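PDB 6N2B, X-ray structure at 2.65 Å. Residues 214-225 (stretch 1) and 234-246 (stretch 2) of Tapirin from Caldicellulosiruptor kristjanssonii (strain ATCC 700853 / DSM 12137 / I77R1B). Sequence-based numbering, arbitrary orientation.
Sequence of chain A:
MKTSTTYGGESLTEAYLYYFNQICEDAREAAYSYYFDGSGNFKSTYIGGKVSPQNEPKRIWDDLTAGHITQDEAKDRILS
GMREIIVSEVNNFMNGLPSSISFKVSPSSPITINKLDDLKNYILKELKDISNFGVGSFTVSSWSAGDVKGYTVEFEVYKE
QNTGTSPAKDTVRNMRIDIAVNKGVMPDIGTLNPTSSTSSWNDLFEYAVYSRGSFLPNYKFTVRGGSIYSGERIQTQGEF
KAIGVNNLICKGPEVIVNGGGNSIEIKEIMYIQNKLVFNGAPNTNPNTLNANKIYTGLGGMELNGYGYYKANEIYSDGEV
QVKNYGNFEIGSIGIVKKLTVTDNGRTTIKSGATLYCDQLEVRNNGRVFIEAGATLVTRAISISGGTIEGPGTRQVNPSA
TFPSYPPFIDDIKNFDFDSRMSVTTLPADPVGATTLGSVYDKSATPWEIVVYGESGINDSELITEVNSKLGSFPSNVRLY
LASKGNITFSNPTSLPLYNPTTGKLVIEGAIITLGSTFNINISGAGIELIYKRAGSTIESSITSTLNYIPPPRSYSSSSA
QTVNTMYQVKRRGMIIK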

# COMPACT_ATOMS: atom_id res chain seq x y z
N SER A 214 -9.19 8.20 3.11
CA SER A 214 -7.90 8.28 2.46
C SER A 214 -6.78 7.98 3.46
O SER A 214 -6.99 7.88 4.67
CB SER A 214 -7.70 9.66 1.86
OG SER A 214 -7.17 10.54 2.84
N PHE A 215 -5.56 7.84 2.92
CA PHE A 215 -4.37 7.52 3.72
C PHE A 215 -3.20 8.30 3.13
O PHE A 215 -2.67 7.94 2.08
CB PHE A 215 -4.07 6.03 3.73
CG PHE A 215 -2.75 5.69 4.34
CD1 PHE A 215 -2.42 6.15 5.60
CD2 PHE A 215 -1.84 4.91 3.65
CE1 PHE A 215 -1.20 5.83 6.16
CE2 PHE A 215 -0.62 4.60 4.21
CZ PHE A 215 -0.30 5.06 5.46
N LEU A 216 -2.81 9.38 3.80
CA LEU A 216 -1.71 10.22 3.35
C LEU A 216 -0.61 10.18 4.40
O LEU A 216 -0.59 11.01 5.32
CB LEU A 216 -2.17 11.65 3.09
CG LEU A 216 -3.45 11.70 2.24
CD1 LEU A 216 -4.37 12.86 2.61
CD2 LEU A 216 -3.09 11.72 0.79
N PRO A 217 0.32 9.24 4.28
CA PRO A 217 1.39 9.13 5.28
C PRO A 217 2.40 10.25 5.14
O PRO A 217 2.47 10.96 4.12
CB PRO A 217 2.04 7.77 4.95
CG PRO A 217 1.83 7.59 3.52
CD PRO A 217 0.46 8.22 3.22
N ASN A 218 3.18 10.41 6.19
CA ASN A 218 4.25 11.37 6.23
C ASN A 218 5.43 10.90 5.38
O ASN A 218 5.60 9.71 5.09
CB ASN A 218 4.72 11.57 7.67
CG ASN A 218 5.04 10.25 8.34
OD1 ASN A 218 4.14 9.49 8.66
ND2 ASN A 218 6.32 9.94 8.50
N TYR A 219 6.27 11.86 5.01
CA TYR A 219 7.60 11.56 4.50
C TYR A 219 8.37 10.65 5.44
O TYR A 219 8.39 10.88 6.66
CB TYR A 219 8.35 12.88 4.32
CG TYR A 219 9.75 12.75 3.79
CD1 TYR A 219 9.98 12.49 2.44
CD2 TYR A 219 10.84 12.93 4.63
CE1 TYR A 219 11.25 12.40 1.96
CE2 TYR A 219 12.12 12.84 4.15
CZ TYR A 219 12.33 12.57 2.81
OH TYR A 219 13.61 12.47 2.31
N LYS A 220 9.01 9.62 4.88
CA LYS A 220 9.71 8.60 5.66
C LYS A 220 8.73 7.76 6.47
O LYS A 220 8.55 7.97 7.67
CB LYS A 220 10.77 9.23 6.57
CG LYS A 220 12.18 8.95 6.13
CD LYS A 220 12.63 7.56 6.61
CE LYS A 220 14.09 7.26 6.26
NZ LYS A 220 14.26 6.52 4.97
N PHE A 221 8.05 6.83 5.81
CA PHE A 221 7.08 5.99 6.48
C PHE A 221 7.30 4.58 5.97
O PHE A 221 7.23 4.33 4.76
CB PHE A 221 5.64 6.45 6.19
CG PHE A 221 4.58 5.73 6.99
CD1 PHE A 221 3.98 4.57 6.51
CD2 PHE A 221 4.12 6.25 8.20
CE1 PHE A 221 2.97 3.92 7.24
CE2 PHE A 221 3.12 5.59 8.93
CZ PHE A 221 2.55 4.43 8.44
N THR A 222 7.63 3.68 6.88
CA THR A 222 7.81 2.28 6.55
C THR A 222 6.72 1.49 7.24
O THR A 222 6.51 1.65 8.45
CB THR A 222 9.18 1.77 6.99
OG1 THR A 222 10.22 2.48 6.31
CG2 THR A 222 9.29 0.30 6.71
N VAL A 223 6.02 0.66 6.49
CA VAL A 223 5.18 -0.37 7.07
C VAL A 223 5.82 -1.73 6.76
O VAL A 223 6.21 -2.01 5.62
CB VAL A 223 3.73 -0.28 6.58
CG1 VAL A 223 3.67 -0.10 5.08
CG2 VAL A 223 2.98 -1.52 7.00
N ARG A 224 5.98 -2.53 7.81
CA ARG A 224 6.70 -3.80 7.75
C ARG A 224 5.73 -4.89 8.21
O ARG A 224 5.42 -5.00 9.40
CB ARG A 224 7.95 -3.74 8.62
CG ARG A 224 8.68 -5.05 8.82
CD ARG A 224 9.84 -4.91 9.82
NE ARG A 224 10.79 -3.88 9.39
CZ ARG A 224 11.90 -4.15 8.70
NH1 ARG A 224 12.18 -5.41 8.40
NH2 ARG A 224 12.72 -3.17 8.33
N GLY A 225 5.25 -5.69 7.24
CA GLY A 225 4.29 -6.73 7.52
C GLY A 225 2.88 -6.20 7.41
O GLY A 225 2.62 -5.02 7.16
N ILE A 234 -4.75 7.01 -1.78
CA ILE A 234 -3.45 6.88 -1.12
C ILE A 234 -2.48 7.79 -1.85
O ILE A 234 -2.36 7.72 -3.08
CB ILE A 234 -2.93 5.43 -1.11
CG1 ILE A 234 -3.81 4.54 -0.23
CG2 ILE A 234 -1.48 5.39 -0.64
CD1 ILE A 234 -3.47 3.07 -0.32
N GLN A 235 -1.80 8.64 -1.10
CA GLN A 235 -0.80 9.54 -1.66
C GLN A 235 0.36 9.62 -0.69
O GLN A 235 0.20 10.07 0.45
CB GLN A 235 -1.39 10.92 -1.93
CG GLN A 235 -0.34 11.99 -2.19
CD GLN A 235 -0.96 13.34 -2.54
OE1 GLN A 235 -0.95 13.75 -3.71
NE2 GLN A 235 -1.51 14.03 -1.54
N THR A 236 1.53 9.19 -1.15
CA THR A 236 2.75 9.15 -0.35
C THR A 236 3.70 10.22 -0.85
O THR A 236 3.89 10.38 -2.06
CB THR A 236 3.39 7.77 -0.45
OG1 THR A 236 3.81 7.52 -1.81
CG2 THR A 236 2.40 6.69 -0.02
N GLN A 237 4.31 10.95 0.09
CA GLN A 237 5.13 12.12 -0.23
C GLN A 237 6.63 11.87 -0.12
O GLN A 237 7.39 12.77 0.23
CB GLN A 237 4.72 13.30 0.65
CG GLN A 237 4.80 13.03 2.15
CD GLN A 237 4.43 14.26 2.99
OE1 GLN A 237 3.65 14.15 3.95
NE2 GLN A 237 5.00 15.42 2.66
N GLY A 238 7.08 10.66 -0.43
CA GLY A 238 8.50 10.41 -0.49
C GLY A 238 8.94 9.46 0.61
O GLY A 238 8.37 9.42 1.71
N GLU A 239 9.98 8.68 0.30
CA GLU A 239 10.58 7.72 1.24
C GLU A 239 9.53 6.80 1.85
O GLU A 239 9.56 6.51 3.05
CB GLU A 239 11.36 8.43 2.34
CG GLU A 239 12.60 9.16 1.89
CD GLU A 239 13.67 8.25 1.33
OE1 GLU A 239 13.72 7.06 1.73
OE2 GLU A 239 14.47 8.74 0.50
N PHE A 240 8.57 6.37 1.04
CA PHE A 240 7.56 5.44 1.51
C PHE A 240 8.01 4.01 1.23
O PHE A 240 8.39 3.69 0.10
CB PHE A 240 6.21 5.71 0.84
CG PHE A 240 5.16 4.72 1.20
CD1 PHE A 240 4.43 4.85 2.37
CD2 PHE A 240 4.92 3.62 0.39
CE1 PHE A 240 3.47 3.92 2.72
CE2 PHE A 240 3.96 2.70 0.73
CZ PHE A 240 3.23 2.84 1.89
N LYS A 241 7.98 3.16 2.25
CA LYS A 241 8.46 1.78 2.11
C LYS A 241 7.45 0.80 2.71
O LYS A 241 6.99 0.98 3.84
CB LYS A 241 9.82 1.59 2.76
CG LYS A 241 10.93 2.18 1.95
CD LYS A 241 12.17 2.41 2.80
CE LYS A 241 13.44 2.32 1.99
NZ LYS A 241 13.45 3.34 0.90
N ALA A 242 7.14 -0.23 1.95
CA ALA A 242 6.36 -1.36 2.42
C ALA A 242 7.25 -2.60 2.33
O ALA A 242 7.57 -3.07 1.23
CB ALA A 242 5.09 -1.51 1.58
N ILE A 243 7.67 -3.13 3.47
CA ILE A 243 8.57 -4.28 3.50
C ILE A 243 7.80 -5.49 4.00
O ILE A 243 7.36 -5.52 5.15
CB ILE A 243 9.80 -4.03 4.37
CG1 ILE A 243 10.53 -2.76 3.93
CG2 ILE A 243 10.74 -5.21 4.32
CD1 ILE A 243 11.63 -2.35 4.89
N GLY A 244 7.67 -6.51 3.15
CA GLY A 244 6.90 -7.68 3.53
C GLY A 244 5.40 -7.47 3.71
O GLY A 244 4.77 -8.21 4.46
N VAL A 245 4.81 -6.48 3.02
CA VAL A 245 3.37 -6.28 3.07
C VAL A 245 2.66 -7.38 2.28
O VAL A 245 3.04 -7.70 1.14
CB VAL A 245 3.00 -4.89 2.53
CG1 VAL A 245 1.52 -4.82 2.15
CG2 VAL A 245 3.31 -3.82 3.56
N ASN A 246 1.62 -7.95 2.87
CA ASN A 246 0.89 -9.02 2.20
C ASN A 246 -0.04 -8.48 1.12
O ASN A 246 0.04 -8.88 -0.05
CB ASN A 246 0.11 -9.84 3.23
CG ASN A 246 1.02 -10.73 4.06
OD1 ASN A 246 2.01 -11.27 3.55
ND2 ASN A 246 0.69 -10.89 5.33
O HOH W 1 1.24 11.84 2.02
O HOH W 2 5.17 9.38 2.30
O HOH W 3 10.71 4.95 4.79

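The strongest polar links are backbone hydrogen bonds between two parallel strands, one at Phe221 to Arg224 and the other beginning at Phe240. Lys241 N donates to Phe221 O at 2.9 Å. Val223 N then donates to Lys241 O at 2.8 Å, and Ile243 N donates to Val223 O, also at 2.8 Å. The bonds alternate in direction, as a parallel ladder requires: Phe221 and Val223 bond through both their N and O atoms, and each reaches the residues before and after its partner. The strand axes are nearly aligned, 4° apart, and approach to 4.7 Å.

The pattern continues on both sides of these three bonds. Before them, Lys220 N donates to Gly238 O and Phe221 N to Glu239 O, each at 3.2 Å. After them, Gly225 N donates to Ile243 O at 3.0 Å. CA-H...O contacts fill in between the stronger bonds. The shortest runs from Thr222 CA to Lys241 O, at 3.1 Å.

One salt bridge crosses the stretches. Lys220 NZ lies 3.3 Å from Glu239 OE1, and the hydrogen bond within this pair is weak. The CA-to-CB bond of Lys220 points away from the other stretch, but the long side chain brings its end back to the carboxylate. Lys241 NZ makes a long salt bridge to the same Glu239 OE1, at 3.8 Å. The acid therefore has a positive charge from each stretch.

Toward the start of the stretches the direct bonding is sparser. Gln235 N donates weakly to Phe215 O at 3.4 Å, within a single bridge between Phe215 and Ile234. Pro217 has no amide hydrogen to give, and its CD packs 3.3 Å from Gln235 O. Waters link the backbones here. Water 1 donates to Pro217 O and Gln235 O, both at 2.6 Å. Water 2 accepts from Gln237 N and donates to Asn218 O, both at 2.8 Å. Further along, water 3 lies 2.9 Å from Thr222 OG1 and donates to Glu239 O at 2.6 Å.

Apolar packing gathers around Phe240. Its ring meets Pro217, with CD1 3.9 Å from Pro217 CG, and Phe221, with CE1 3.9 Å from Phe221 CD1. Phe215 and Val223 add looser contacts. The side chains of Phe221, Val223, Phe240 and Ala242 share one face of the sheet. There Val223 CG1 is 4.0 Å from Ala242 CB. The same CG1 is 4.0 Å from Val245 CG2, beyond the corner that the chain turns at Ile243 and Gly244.

The other face carries Thr222, Arg224, Lys241 and Ile243. Ile243 CD1 lies over one face of the Arg224 guanidinium, 3.7 Å from Arg224 NH2.

Tyr219 packs against the loop before the second strand. Glu239 CB lies over one face of its ring, and Gln237 O is at the ring edge, 3.4 Å from Tyr219 CD1. Gly238 fits closely here: an ideal CB on it would sit only 3.0 Å from Tyr219 CD1. Its backbone angles also call for glycine.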